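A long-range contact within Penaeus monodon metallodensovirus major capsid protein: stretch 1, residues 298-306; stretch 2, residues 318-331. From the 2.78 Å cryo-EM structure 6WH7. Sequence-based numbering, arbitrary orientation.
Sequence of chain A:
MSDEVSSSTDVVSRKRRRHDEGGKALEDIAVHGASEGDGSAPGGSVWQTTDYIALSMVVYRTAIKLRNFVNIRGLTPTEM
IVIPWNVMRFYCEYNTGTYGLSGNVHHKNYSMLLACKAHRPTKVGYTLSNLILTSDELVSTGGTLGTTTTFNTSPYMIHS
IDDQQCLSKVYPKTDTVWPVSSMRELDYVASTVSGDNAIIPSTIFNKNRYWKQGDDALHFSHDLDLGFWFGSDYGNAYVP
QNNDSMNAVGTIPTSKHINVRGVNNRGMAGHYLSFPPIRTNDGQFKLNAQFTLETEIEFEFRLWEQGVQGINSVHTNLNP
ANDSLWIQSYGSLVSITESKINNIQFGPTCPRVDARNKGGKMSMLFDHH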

# COMPACT_ATOMS: atom_id res chain seq x y z
N GLU A 298 -37.92 40.16 69.92
CA GLU A 298 -36.68 40.57 69.29
C GLU A 298 -36.79 42.04 68.92
O GLU A 298 -37.52 42.39 68.01
N PHE A 299 -36.04 42.90 69.59
CA PHE A 299 -36.09 44.32 69.29
C PHE A 299 -35.00 44.74 68.33
O PHE A 299 -33.89 44.21 68.35
N GLU A 300 -35.34 45.68 67.46
CA GLU A 300 -34.35 46.48 66.76
C GLU A 300 -34.29 47.85 67.42
O GLU A 300 -35.32 48.44 67.73
N PHE A 301 -33.09 48.35 67.63
CA PHE A 301 -32.95 49.70 68.13
C PHE A 301 -31.92 50.44 67.29
O PHE A 301 -31.20 49.87 66.48
N ARG A 302 -31.91 51.75 67.49
CA ARG A 302 -31.16 52.66 66.65
C ARG A 302 -30.66 53.80 67.52
O ARG A 302 -31.32 54.18 68.49
N LEU A 303 -29.48 54.30 67.20
CA LEU A 303 -28.76 55.20 68.08
C LEU A 303 -28.98 56.66 67.71
O LEU A 303 -29.68 56.99 66.75
N TRP A 304 -28.36 57.53 68.49
CA TRP A 304 -28.50 58.96 68.39
C TRP A 304 -27.68 59.52 67.23
O TRP A 304 -26.79 58.87 66.68
N GLU A 305 -28.02 60.75 66.84
CA GLU A 305 -27.33 61.43 65.76
C GLU A 305 -25.86 61.65 66.10
O GLU A 305 -25.51 61.98 67.23
N GLN A 306 -25.00 61.46 65.10
CA GLN A 306 -23.60 61.80 65.27
C GLN A 306 -23.40 63.30 65.19
O GLN A 306 -24.23 64.05 64.68
N LEU A 318 -31.58 70.72 68.87
CA LEU A 318 -31.24 70.25 67.53
C LEU A 318 -31.83 68.89 67.20
O LEU A 318 -31.50 68.34 66.15
N ASN A 319 -32.64 68.33 68.08
CA ASN A 319 -33.37 67.12 67.73
C ASN A 319 -34.14 67.34 66.43
O ASN A 319 -34.81 68.37 66.29
N PRO A 320 -34.04 66.43 65.47
CA PRO A 320 -34.77 66.62 64.21
C PRO A 320 -36.26 66.65 64.44
O PRO A 320 -36.80 65.88 65.23
N ALA A 321 -36.94 67.56 63.75
CA ALA A 321 -38.39 67.56 63.78
C ALA A 321 -38.97 66.47 62.91
O ALA A 321 -40.12 66.08 63.13
N ASN A 322 -38.21 65.95 61.96
CA ASN A 322 -38.71 64.89 61.10
C ASN A 322 -38.56 63.52 61.72
O ASN A 322 -38.78 62.52 61.05
N ASP A 323 -38.13 63.46 62.99
CA ASP A 323 -38.32 62.24 63.76
C ASP A 323 -39.77 61.80 63.72
O ASP A 323 -40.06 60.60 63.73
N SER A 324 -40.70 62.75 63.66
CA SER A 324 -42.11 62.42 63.53
C SER A 324 -42.41 61.62 62.28
O SER A 324 -43.50 61.06 62.17
N LEU A 325 -41.48 61.56 61.34
CA LEU A 325 -41.68 60.73 60.15
C LEU A 325 -41.39 59.27 60.43
O LEU A 325 -42.07 58.40 59.89
N TRP A 326 -40.32 58.96 61.15
CA TRP A 326 -40.03 57.57 61.47
C TRP A 326 -40.23 57.18 62.93
O TRP A 326 -40.15 55.98 63.23
N ILE A 327 -40.51 58.11 63.85
CA ILE A 327 -40.65 57.79 65.27
C ILE A 327 -42.10 57.96 65.67
O ILE A 327 -42.69 59.01 65.42
N GLN A 328 -42.66 56.95 66.32
CA GLN A 328 -44.09 56.94 66.61
C GLN A 328 -44.33 56.48 68.03
O GLN A 328 -43.50 55.79 68.62
N SER A 329 -45.45 56.90 68.59
CA SER A 329 -45.94 56.33 69.83
C SER A 329 -46.63 55.00 69.55
O SER A 329 -47.04 54.71 68.42
N TYR A 330 -46.74 54.18 70.58
CA TYR A 330 -47.39 52.88 70.43
C TYR A 330 -48.88 53.02 70.16
O TYR A 330 -49.57 53.83 70.77
N GLY A 331 -49.36 52.20 69.23
CA GLY A 331 -50.64 52.42 68.59
C GLY A 331 -51.88 52.26 69.44
O GLY A 331 -52.67 53.20 69.58

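No hydrogen bond joins these two stretches, and their most polar meeting point sets acid against acid: Glu-305 OE2 lies 4.3 Å from Asp-323 OD1, a pairing of like charges. The same oxygen is 4.0 Å from Asn-319 OD1, and its closest neighbor across the gap is a carbon, Pro-320 CD, at 3.2 Å. Both carboxylate oxygens of Glu-305, Asn-319 OD1 and Asp-323 OD2 are hydrogen-bonded elsewhere in the structure. Within stretch 2, Asn-319 OD1 and Asp-323 OD2 are only 2.8 Å apart, yet as two acceptors they do not bond to each other.

Glu-305 reaches this site by pointing its CA-to-CB bond toward stretch 2 and bending its chain, with chi1 m and chi2 p. Asn-319, chi1 t, starts sideways but brings its end nearer; Pro-320 and Asp-323, the latter m at chi1, both point toward stretch 1.

The second rule is carbon against carbon. Arg-302 points inward with chi1 and chi2 both t, then turns at chi3 to m, and its CD packs 3.4 Å from CZ3 of Trp-326. The indole, carried on a p rotamer, approaches the guanidinium at its edge. Arg-302 NH1 and NH2 are hydrogen-bonded elsewhere in the structure, while its CD packs on the tryptophan.

Farther along, Phe-299 and Tyr-330, both m at chi1, span a backbone separation of 14.2 Å between their CA atoms. Two long aromatic side chains bridge it just enough for Tyr-330 OH to come within 4.5 Å of Phe-299 CE1, at the edge of the phenyl ring. With 239 Å² buried in total, both sides summed, this is a sparse contact resting on a few side chains.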

# COMPACT_ATOMS: atom_id res chain seq x y z
CB GLU A 298 -36.40 39.74 68.05
CG GLU A 298 -36.17 38.28 68.31
CD GLU A 298 -35.94 37.51 67.03
OE1 GLU A 298 -36.12 38.10 65.95
OE2 GLU A 298 -35.60 36.31 67.11
CB PHE A 299 -35.97 45.14 70.57
CG PHE A 299 -37.17 45.10 71.43
CD1 PHE A 299 -38.20 45.99 71.23
CD2 PHE A 299 -37.27 44.19 72.45
CE1 PHE A 299 -39.30 45.96 72.02
CE2 PHE A 299 -38.36 44.17 73.25
CZ PHE A 299 -39.39 45.06 73.04
CB GLU A 300 -34.70 46.65 65.29
CG GLU A 300 -34.57 45.40 64.48
CD GLU A 300 -35.00 45.60 63.05
OE1 GLU A 300 -35.59 46.66 62.75
OE2 GLU A 300 -34.76 44.70 62.22
CB PHE A 301 -32.58 49.73 69.61
CG PHE A 301 -31.30 49.05 69.95
CD1 PHE A 301 -30.12 49.75 70.02
CD2 PHE A 301 -31.28 47.69 70.22
CE1 PHE A 301 -28.95 49.13 70.36
CE2 PHE A 301 -30.11 47.07 70.54
CZ PHE A 301 -28.95 47.78 70.62
CB ARG A 302 -32.05 53.13 65.50
CG ARG A 302 -31.50 54.22 64.67
CD ARG A 302 -32.39 54.54 63.51
NE ARG A 302 -32.21 53.63 62.39
CZ ARG A 302 -32.91 53.69 61.27
NH1 ARG A 302 -33.86 54.59 61.13
NH2 ARG A 302 -32.66 52.85 60.28
CB LEU A 303 -27.27 54.89 68.07
CG LEU A 303 -26.96 53.48 68.54
CD1 LEU A 303 -25.49 53.27 68.64
CD2 LEU A 303 -27.60 53.27 69.82
CB TRP A 304 -28.08 59.61 69.70
CG TRP A 304 -28.95 59.18 70.80
CD1 TRP A 304 -28.70 58.19 71.70
CD2 TRP A 304 -30.25 59.69 71.11
NE1 TRP A 304 -29.75 58.07 72.56
CE2 TRP A 304 -30.71 58.98 72.22
CE3 TRP A 304 -31.05 60.68 70.56
CZ2 TRP A 304 -31.95 59.22 72.79
CZ3 TRP A 304 -32.27 60.92 71.13
CH2 TRP A 304 -32.71 60.20 72.23
CB GLU A 305 -27.98 62.77 65.48
CG GLU A 305 -29.39 62.68 64.97
CD GLU A 305 -30.40 62.57 66.09
OE1 GLU A 305 -29.99 62.53 67.27
OE2 GLU A 305 -31.60 62.52 65.79
CB GLN A 306 -22.75 61.11 64.21
CG GLN A 306 -22.72 59.63 64.35
CD GLN A 306 -22.23 59.20 65.71
OE1 GLN A 306 -21.35 59.82 66.28
NE2 GLN A 306 -22.80 58.13 66.22
CB LEU A 318 -29.73 70.22 67.36
CG LEU A 318 -29.05 71.49 66.86
CD1 LEU A 318 -29.28 72.65 67.79
CD2 LEU A 318 -27.59 71.20 66.79
CB ASN A 319 -34.34 66.73 68.84
CG ASN A 319 -34.92 65.35 68.64
OD1 ASN A 319 -34.25 64.45 68.15
ND2 ASN A 319 -36.18 65.18 69.00
CB PRO A 320 -34.35 65.41 63.38
CG PRO A 320 -33.09 64.99 63.94
CD PRO A 320 -33.15 65.27 65.40
CB ALA A 321 -38.93 68.91 63.35
CB ASN A 322 -38.02 64.93 59.73
CG ASN A 322 -36.55 64.66 59.80
OD1 ASN A 322 -35.96 64.63 60.87
ND2 ASN A 322 -35.93 64.48 58.64
CB ASP A 323 -37.88 62.44 65.20
CG ASP A 323 -36.39 62.55 65.34
OD1 ASP A 323 -35.68 62.20 64.39
OD2 ASP A 323 -35.94 62.97 66.42
CB SER A 324 -42.94 63.70 63.52
OG SER A 324 -42.62 64.49 62.40
CB LEU A 325 -40.80 61.25 59.02
CG LEU A 325 -41.40 62.25 58.03
CD1 LEU A 325 -41.94 63.43 58.74
CD2 LEU A 325 -40.32 62.70 57.08
CB TRP A 326 -38.62 57.24 60.99
CG TRP A 326 -37.58 58.06 61.60
CD1 TRP A 326 -37.31 59.36 61.36
CD2 TRP A 326 -36.59 57.61 62.52
NE1 TRP A 326 -36.25 59.77 62.11
CE2 TRP A 326 -35.78 58.71 62.83
CE3 TRP A 326 -36.32 56.38 63.12
CZ2 TRP A 326 -34.73 58.62 63.71
CZ3 TRP A 326 -35.28 56.30 63.99
CH2 TRP A 326 -34.49 57.41 64.29
CB ILE A 327 -39.77 58.68 66.16
CG1 ILE A 327 -38.31 58.57 65.78
CG2 ILE A 327 -39.87 58.21 67.59
CD1 ILE A 327 -37.83 57.24 66.00
CB GLN A 328 -44.84 56.05 65.62
CG GLN A 328 -44.66 56.49 64.19
CD GLN A 328 -45.17 57.88 63.96
OE1 GLN A 328 -46.27 58.20 64.36
NE2 GLN A 328 -44.34 58.72 63.38
CB SER A 329 -46.87 57.31 70.54
OG SER A 329 -48.01 57.62 69.77
CB TYR A 330 -47.14 52.01 71.65
CG TYR A 330 -45.81 51.32 71.62
CD1 TYR A 330 -45.69 50.07 71.03
CD2 TYR A 330 -44.67 51.91 72.13
CE1 TYR A 330 -44.49 49.43 70.98
CE2 TYR A 330 -43.46 51.27 72.08
CZ TYR A 330 -43.37 50.02 71.50
OH TYR A 330 -42.18 49.36 71.43